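SusD superfamily protein (Parabacteroides distasonis, PDB 3OTN) probably binds nutrient glycans at the outer membrane, as a SusD-family lipoprotein would in a carbohydrate uptake system. Local coordinates at residues G274-D279 and Y312-K318; S60-Y64 and R75-I79. One frame throughout, in Å; residues are numbered along the deposited sequence.

Contact 1 (G274-D279 and Y312-K318); sequences GISAYD and YKGHPSK
K318 NZ donates hydrogen bonds to two backbone carbonyls of 274-279, S276 O at 2.8 Å and Y278 O at 2.7 Å. The K318 side chain reaches them in an m, m, t, p conformation, and E281 adds a salt bridge to NZ, so the charge has two carbonyls and a carboxylate as partners. The third bond across the interface joins the main chains: H315 N donates to G274 O at 2.8 Å, nearly straight at 176°. Apart from Y312, which ends strand 308-312, both segments are irregular loop. Registry is set by I275 and G314, whose CA atoms are 4.3 Å apart, and I275 CA makes a CA-H...O contact with K313 O (3.6 Å). G274 has positive phi (77/19); a CB built there would come within 3.4 Å of K318 CB.

The 312-318 chain turns back after H315: K318 N bonds to H315 O (2.9 Å), and H315 ND1 meets S317 N at 3.1 Å and S317 OG at 2.9 Å. The H315 ring, with chi1 t, has A277 N over one face, while its NE2 is 3.7 Å from A277 CB and bonds to D346 O. I275 CB packs 4.0 Å from Y312 CD2; the two segments together bury 443 Å². A lysine ammonium bridging two main-chain carbonyls thus ties facing loops of this SusD-family protein together beside helix 342-348. S276 and Y278 rest on that helix, I275 touches strand 329-331, and Y312 bonds to M329 through its backbone.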
ATOM      1  N   GLY A 274       3.158 -27.191   6.035  1.00 30.74           N
ATOM      2  CA  GLY A 274       4.451 -27.697   6.467  1.00 29.51           C
ATOM      3  C   GLY A 274       5.606 -27.428   5.517  1.00 27.89           C
ATOM      4  O   GLY A 274       6.640 -28.086   5.650  1.00 26.54           O
ATOM      5  N   ILE A 275       5.455 -26.450   4.597  1.00 25.44           N
ATOM      6  CA  ILE A 275       6.528 -26.096   3.657  1.00 24.62           C
ATOM      7  C   ILE A 275       7.619 -25.192   4.240  1.00 23.91           C
ATOM      8  O   ILE A 275       8.613 -24.953   3.568  1.00 25.55           O
ATOM      9  CB  ILE A 275       5.988 -25.414   2.344  1.00 23.79           C
ATOM     10  CG1 ILE A 275       5.352 -24.033   2.616  1.00 25.92           C
ATOM     11  CG2 ILE A 275       5.040 -26.399   1.614  1.00 29.65           C
ATOM     12  CD1 ILE A 275       5.344 -23.076   1.367  1.00 23.67           C
ATOM     13  N   SER A 276       7.403 -24.689   5.456  1.00 22.18           N
ATOM     14  CA  SER A 276       8.225 -23.654   6.077  1.00 22.28           C
ATOM     15  C   SER A 276       8.740 -24.002   7.465  1.00 23.78           C
ATOM     16  O   SER A 276       8.305 -24.980   8.079  1.00 23.59           O
ATOM     17  CB  SER A 276       7.440 -22.349   6.185  1.00 22.20           C
ATOM     18  OG  SER A 276       6.631 -22.333   7.332  1.00 20.45           O
ATOM     19  N   ALA A 277       9.659 -23.157   7.938  1.00 24.11           N
ATOM     20  CA  ALA A 277      10.289 -23.249   9.274  1.00 24.24           C
ATOM     21  C   ALA A 277       9.398 -22.631  10.340  1.00 23.97           C
ATOM     22  O   ALA A 277       9.638 -22.812  11.517  1.00 23.13           O
ATOM     23  CB  ALA A 277      11.661 -22.525   9.285  1.00 22.48           C
ATOM     24  N   TYR A 278       8.387 -21.870   9.928  1.00 24.42           N
ATOM     25  CA  TYR A 278       7.446 -21.281  10.878  1.00 24.76           C
ATOM     26  C   TYR A 278       6.653 -22.375  11.599  1.00 28.81           C
ATOM     27  O   TYR A 278       6.434 -23.451  11.039  1.00 26.04           O
ATOM     28  CB  TYR A 278       6.479 -20.358  10.158  1.00 24.25           C
ATOM     29  CG  TYR A 278       7.132 -19.134   9.566  1.00 21.81           C
ATOM     30  CD1 TYR A 278       7.448 -18.037  10.368  1.00 22.92           C
ATOM     31  CD2 TYR A 278       7.420 -19.059   8.202  1.00 19.55           C
ATOM     32  CE1 TYR A 278       8.075 -16.902   9.833  1.00 25.17           C
ATOM     33  CE2 TYR A 278       8.029 -17.923   7.647  1.00 21.15           C
ATOM     34  CZ  TYR A 278       8.357 -16.842   8.467  1.00 23.68           C
ATOM     35  OH  TYR A 278       8.948 -15.700   7.907  1.00 23.63           O
ATOM     36  N   ASP A 279       6.205 -22.108  12.821  1.00 28.79           N
ATOM     37  CA  ASP A 279       5.389 -23.122  13.505  1.00 33.87           C
ATOM     38  C   ASP A 279       4.049 -23.400  12.796  1.00 33.72           C
ATOM     39  O   ASP A 279       3.538 -24.523  12.874  1.00 34.26           O
ATOM     40  CB  ASP A 279       5.224 -22.855  15.010  1.00 37.63           C
ATOM     41  CG  ASP A 279       4.616 -21.523  15.322  1.00 43.41           C
ATOM     42  OD1 ASP A 279       4.286 -20.761  14.398  1.00 53.84           O
ATOM     43  OD2 ASP A 279       4.457 -21.235  16.524  1.00 64.18           O
ATOM     44  N   TYR A 312       6.178 -26.995  -3.768  1.00 24.44           N
ATOM     45  CA  TYR A 312       7.351 -26.712  -2.927  1.00 27.45           C
ATOM     46  C   TYR A 312       7.795 -28.036  -2.323  1.00 29.18           C
ATOM     47  O   TYR A 312       7.532 -29.081  -2.912  1.00 34.89           O
ATOM     48  CB  TYR A 312       7.070 -25.589  -1.891  1.00 23.89           C
ATOM     49  CG  TYR A 312       8.308 -24.796  -1.526  1.00 25.31           C
ATOM     50  CD1 TYR A 312       8.901 -23.924  -2.434  1.00 24.22           C
ATOM     51  CD2 TYR A 312       8.916 -24.941  -0.267  1.00 25.34           C
ATOM     52  CE1 TYR A 312      10.092 -23.217  -2.111  1.00 25.21           C
ATOM     53  CE2 TYR A 312      10.092 -24.240   0.054  1.00 26.26           C
ATOM     54  CZ  TYR A 312      10.661 -23.380  -0.867  1.00 26.00           C
ATOM     55  OH  TYR A 312      11.808 -22.716  -0.525  1.00 23.08           O
ATOM     56  N   LYS A 313       8.618 -28.022  -1.295  1.00 30.29           N
ATOM     57  CA  LYS A 313       8.989 -29.246  -0.586  1.00 31.99           C
ATOM     58  C   LYS A 313       8.588 -29.061   0.864  1.00 29.21           C
ATOM     59  O   LYS A 313       8.561 -27.934   1.362  1.00 24.95           O
ATOM     60  CB  LYS A 313      10.497 -29.490  -0.683  1.00 35.92           C
ATOM     61  CG  LYS A 313      11.053 -29.539  -2.112  1.00 46.42           C
ATOM     62  CD  LYS A 313      12.497 -30.110  -2.169  1.00 54.96           C
ATOM     63  CE  LYS A 313      13.150 -29.857  -3.530  1.00 59.22           C
ATOM     64  NZ  LYS A 313      14.448 -30.565  -3.703  1.00 59.58           N
ATOM     65  N   GLY A 314       8.265 -30.157   1.533  1.00 29.35           N
ATOM     66  CA  GLY A 314       8.001 -30.126   2.964  1.00 30.20           C
ATOM     67  C   GLY A 314       9.277 -29.774   3.715  1.00 29.92           C
ATOM     68  O   GLY A 314      10.361 -30.189   3.335  1.00 26.92           O
ATOM     69  N   HIS A 315       9.146 -28.994   4.776  1.00 28.19           N
ATOM     70  CA  HIS A 315      10.320 -28.576   5.544  1.00 29.54           C
ATOM     71  C   HIS A 315      10.778 -29.765   6.418  1.00 29.80           C
ATOM     72  O   HIS A 315       9.921 -30.476   6.946  1.00 30.39           O
ATOM     73  CB  HIS A 315       9.978 -27.363   6.406  1.00 23.11           C
ATOM     74  CG  HIS A 315      11.164 -26.752   7.068  1.00 28.21           C
ATOM     75  ND1 HIS A 315      11.639 -27.186   8.291  1.00 29.69           N
ATOM     76  CD2 HIS A 315      11.981 -25.744   6.684  1.00 24.00           C
ATOM     77  CE1 HIS A 315      12.685 -26.462   8.639  1.00 33.63           C
ATOM     78  NE2 HIS A 315      12.919 -25.585   7.679  1.00 29.46           N
ATOM     79  N   PRO A 316      12.104 -29.996   6.566  1.00 32.69           N
ATOM     80  CA  PRO A 316      12.579 -31.149   7.384  1.00 36.13           C
ATOM     81  C   PRO A 316      12.126 -31.195   8.849  1.00 37.26           C
ATOM     82  O   PRO A 316      12.147 -32.261   9.450  1.00 36.53           O
ATOM     83  CB  PRO A 316      14.106 -31.026   7.335  1.00 37.29           C
ATOM     84  CG  PRO A 316      14.395 -30.168   6.142  1.00 38.72           C
ATOM     85  CD  PRO A 316      13.230 -29.248   5.981  1.00 34.38           C
ATOM     86  N   SER A 317      11.723 -30.070   9.429  1.00 35.84           N
ATOM     87  CA  SER A 317      11.212 -30.087  10.807  1.00 37.70           C
ATOM     88  C   SER A 317       9.750 -30.557  10.899  1.00 40.02           C
ATOM     89  O   SER A 317       9.222 -30.745  12.002  1.00 41.67           O
ATOM     90  CB  SER A 317      11.299 -28.685  11.411  1.00 36.62           C
ATOM     91  OG  SER A 317      10.331 -27.816  10.827  1.00 36.50           O
ATOM     92  N   LYS A 318       9.087 -30.683   9.752  1.00 38.25           N
ATOM     93  CA  LYS A 318       7.657 -30.922   9.697  1.00 36.87           C
ATOM     94  C   LYS A 318       7.273 -32.345   9.247  1.00 38.58           C
ATOM     95  O   LYS A 318       6.129 -32.742   9.438  1.00 38.31           O
ATOM     96  CB  LYS A 318       7.012 -29.887   8.761  1.00 34.48           C
ATOM     97  CG  LYS A 318       7.222 -28.404   9.135  1.00 34.14           C
ATOM     98  CD  LYS A 318       6.450 -27.978  10.349  1.00 32.49           C
ATOM     99  CE  LYS A 318       6.555 -26.469  10.616  1.00 28.66           C
ATOM    100  NZ  LYS A 318       5.975 -25.617   9.510  1.00 25.94           N
TER

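Contact 2 (S60-Y64 and R75-I79); sequences SQSNY and RSLYI
This is a small loop-to-loop contact, 206 Å² in total, between the turn leading into helix 64-68 and the segment running from that helix to helix 79-100. The chains come no closer than 6.7 Å between CA atoms, at N63 and L77, so side chains bridge the gap. The Y78 hydroxyl donates to S62 O, with the carbonyl near the plane of the ring at its edge; at 2.3 Å from OH to O this is shorter than an ordinary hydrogen bond and is best read as a tight contact of the model. The Y78 CA-to-CB bond points sideways, and chi1 near -38° with chi2 near -57° brings the hydroxyl across.

Y78 also occupies the N-cap position of helix 79-100, with phi/psi of 75/-42. The contact therefore ties the start of a long helix to the turn before a short one, within the largely helical N-terminal part of this SusD-family protein. Residues 60-62 have helical backbone angles without the regular bonds, and N63 then swings to positive phi (63/22).

L77, rotamer m, t, reaches across at the edge: its CD1 makes a tight 3.2 Å approach to N63 CB and lies 3.7 Å from Q61 O and 3.8 Å from S62 O. The CA-to-CB bond of N63 points toward 75-79. S62 OG bonds to N59 O and S76 OG to D66 OD2, while L77 and Y78 both rest on C42 of strand 42-43.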
ATOM      1  N   SER A  60     -10.059 -19.372   8.351  1.00 49.80           N
ATOM      2  CA  SER A  60     -11.392 -19.010   8.884  1.00 48.18           C
ATOM      3  C   SER A  60     -11.433 -17.825   9.882  1.00 46.06           C
ATOM      4  O   SER A  60     -12.467 -17.153  10.039  1.00 40.88           O
ATOM      5  CB  SER A  60     -11.966 -20.259   9.589  1.00 47.73           C
ATOM      6  OG  SER A  60     -11.154 -20.624  10.717  1.00 46.80           O
ATOM      7  N   GLN A  61     -10.315 -17.624  10.575  1.00 43.83           N
ATOM      8  CA  GLN A  61     -10.180 -16.577  11.586  1.00 47.53           C
ATOM      9  C   GLN A  61      -9.868 -15.189  11.016  1.00 44.40           C
ATOM     10  O   GLN A  61      -9.874 -14.219  11.766  1.00 44.89           O
ATOM     11  CB  GLN A  61      -9.062 -16.950  12.568  1.00 48.51           C
ATOM     12  CG  GLN A  61      -9.288 -18.293  13.238  1.00 51.41           C
ATOM     13  CD  GLN A  61     -10.487 -18.256  14.163  1.00 55.03           C
ATOM     14  OE1 GLN A  61     -10.440 -17.631  15.222  1.00 50.11           O
ATOM     15  NE2 GLN A  61     -11.579 -18.905  13.752  1.00 49.04           N
ATOM     16  N   SER A  62      -9.560 -15.115   9.719  1.00 44.17           N
ATOM     17  CA  SER A  62      -9.187 -13.851   9.044  1.00 42.18           C
ATOM     18  C   SER A  62     -10.374 -12.953   8.736  1.00 44.09           C
ATOM     19  O   SER A  62     -10.177 -11.818   8.274  1.00 48.03           O
ATOM     20  CB  SER A  62      -8.428 -14.117   7.750  1.00 37.50           C
ATOM     21  OG  SER A  62      -9.151 -14.971   6.876  1.00 36.23           O
ATOM     22  N   ASN A  63     -11.589 -13.458   8.972  1.00 42.69           N
ATOM     23  CA  ASN A  63     -12.826 -12.721   8.700  1.00 44.07           C
ATOM     24  C   ASN A  63     -12.965 -12.422   7.208  1.00 40.01           C
ATOM     25  O   ASN A  63     -13.745 -11.534   6.856  1.00 42.98           O
ATOM     26  CB  ASN A  63     -12.923 -11.427   9.561  1.00 44.40           C
ATOM     27  CG  ASN A  63     -14.321 -10.763   9.527  1.00 52.18           C
ATOM     28  OD1 ASN A  63     -15.330 -11.455   9.361  1.00 53.36           O
ATOM     29  ND2 ASN A  63     -14.370  -9.417   9.705  1.00 30.08           N
ATOM     30  N   TYR A  64     -12.281 -13.180   6.329  1.00 34.90           N
ATOM     31  CA  TYR A  64     -12.519 -13.001   4.889  1.00 29.63           C
ATOM     32  C   TYR A  64     -14.004 -13.117   4.603  1.00 27.12           C
ATOM     33  O   TYR A  64     -14.499 -12.367   3.766  1.00 25.99           O
ATOM     34  CB  TYR A  64     -11.746 -13.973   3.974  1.00 27.02           C
ATOM     35  CG  TYR A  64     -12.116 -13.795   2.502  1.00 27.48           C
ATOM     36  CD1 TYR A  64     -12.045 -12.541   1.889  1.00 22.42           C
ATOM     37  CD2 TYR A  64     -12.603 -14.853   1.743  1.00 25.68           C
ATOM     38  CE1 TYR A  64     -12.413 -12.358   0.556  1.00 28.07           C
ATOM     39  CE2 TYR A  64     -12.944 -14.685   0.408  1.00 31.22           C
ATOM     40  CZ  TYR A  64     -12.864 -13.436  -0.174  1.00 26.51           C
ATOM     41  OH  TYR A  64     -13.247 -13.268  -1.481  1.00 32.52           O
ATOM     42  N   ARG A  75     -18.301  -3.826  13.146  1.00 21.61           N
ATOM     43  CA  ARG A  75     -17.568  -4.820  13.945  1.00 24.78           C
ATOM     44  C   ARG A  75     -16.525  -5.629  13.142  1.00 24.06           C
ATOM     45  O   ARG A  75     -15.844  -6.470  13.717  1.00 21.70           O
ATOM     46  CB  ARG A  75     -18.541  -5.805  14.583  1.00 22.64           C
ATOM     47  CG  ARG A  75     -19.348  -5.220  15.689  1.00 23.59           C
ATOM     48  CD  ARG A  75     -20.403  -6.226  16.143  1.00 23.75           C
ATOM     49  NE  ARG A  75     -21.224  -5.648  17.186  1.00 34.41           N
ATOM     50  CZ  ARG A  75     -20.877  -5.544  18.467  1.00 28.68           C
ATOM     51  NH1 ARG A  75     -19.717  -6.027  18.918  1.00 29.55           N
ATOM     52  NH2 ARG A  75     -21.732  -5.000  19.317  1.00 28.12           N
ATOM     53  N   SER A  76     -16.396  -5.404  11.840  1.00 21.59           N
ATOM     54  CA  SER A  76     -15.392  -6.167  11.054  1.00 22.98           C
ATOM     55  C   SER A  76     -13.950  -5.934  11.530  1.00 21.68           C
ATOM     56  O   SER A  76     -13.620  -4.939  12.173  1.00 22.77           O
ATOM     57  CB  SER A  76     -15.544  -5.877   9.568  1.00 23.51           C
ATOM     58  OG  SER A  76     -16.797  -6.428   9.111  1.00 24.90           O
ATOM     59  N   LEU A  77     -13.094  -6.893  11.245  1.00 22.53           N
ATOM     60  CA  LEU A  77     -11.690  -6.789  11.569  1.00 21.81           C
ATOM     61  C   LEU A  77     -10.964  -5.692  10.793  1.00 22.39           C
ATOM     62  O   LEU A  77     -11.467  -5.151   9.791  1.00 22.05           O
ATOM     63  CB  LEU A  77     -11.015  -8.150  11.333  1.00 22.07           C
ATOM     64  CG  LEU A  77     -11.501  -9.331  12.179  1.00 25.71           C
ATOM     65  CD1 LEU A  77     -10.775 -10.593  11.785  1.00 33.98           C
ATOM     66  CD2 LEU A  77     -11.331  -9.033  13.674  1.00 24.21           C
ATOM     67  N   TYR A  78      -9.759  -5.380  11.272  1.00 22.67           N
ATOM     68  CA  TYR A  78      -8.790  -4.459  10.648  1.00 19.40           C
ATOM     69  C   TYR A  78      -9.096  -2.987  10.777  1.00 19.06           C
ATOM     70  O   TYR A  78      -8.182  -2.191  10.971  1.00 22.48           O
ATOM     71  CB  TYR A  78      -8.516  -4.823   9.174  1.00 20.56           C
ATOM     72  CG  TYR A  78      -8.468  -6.303   8.946  1.00 16.15           C
ATOM     73  CD1 TYR A  78      -7.573  -7.080   9.653  1.00 21.27           C
ATOM     74  CD2 TYR A  78      -9.374  -6.950   8.093  1.00 21.64           C
ATOM     75  CE1 TYR A  78      -7.540  -8.446   9.522  1.00 22.59           C
ATOM     76  CE2 TYR A  78      -9.342  -8.370   7.938  1.00 20.83           C
ATOM     77  CZ  TYR A  78      -8.405  -9.100   8.666  1.00 24.48           C
ATOM     78  OH  TYR A  78      -8.314 -10.490   8.587  1.00 25.46           O
ATOM     79  N   ILE A  79     -10.360  -2.595  10.598  1.00 20.85           N
ATOM     80  CA  ILE A  79     -10.728  -1.203  10.591  1.00 19.25           C
ATOM     81  C   ILE A  79     -10.346  -0.488  11.923  1.00 20.16           C
ATOM     82  O   ILE A  79      -9.936   0.666  11.900  1.00 19.26           O
ATOM     83  CB  ILE A  79     -12.230  -0.960  10.200  1.00 23.39           C
ATOM     84  CG1 ILE A  79     -13.185  -1.635  11.196  1.00 21.41           C
ATOM     85  CG2 ILE A  79     -12.505  -1.413   8.725  1.00 17.83           C
ATOM     86  CD1 ILE A  79     -14.636  -1.452  10.879  1.00 17.10           C
TER

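Overall arrangement
Contact 2 lies in the N-terminal half of the chain and contact 1 well after it, in the C-terminal half. Their centres are 27 Å apart and their nearest atoms about 14 Å, so they do not touch. Contact 1 lies farther out, its centre 29 Å from the centre of the chain against 19 Å for that of contact 2. The means of joining also differ: contact 1 relies on a main-chain bond and a lysine reaching backbone carbonyls, contact 2 on a tyrosine hydroxyl reaching over to a carbonyl. With no bound glycan to mark a pocket, neither can be assigned to a binding site.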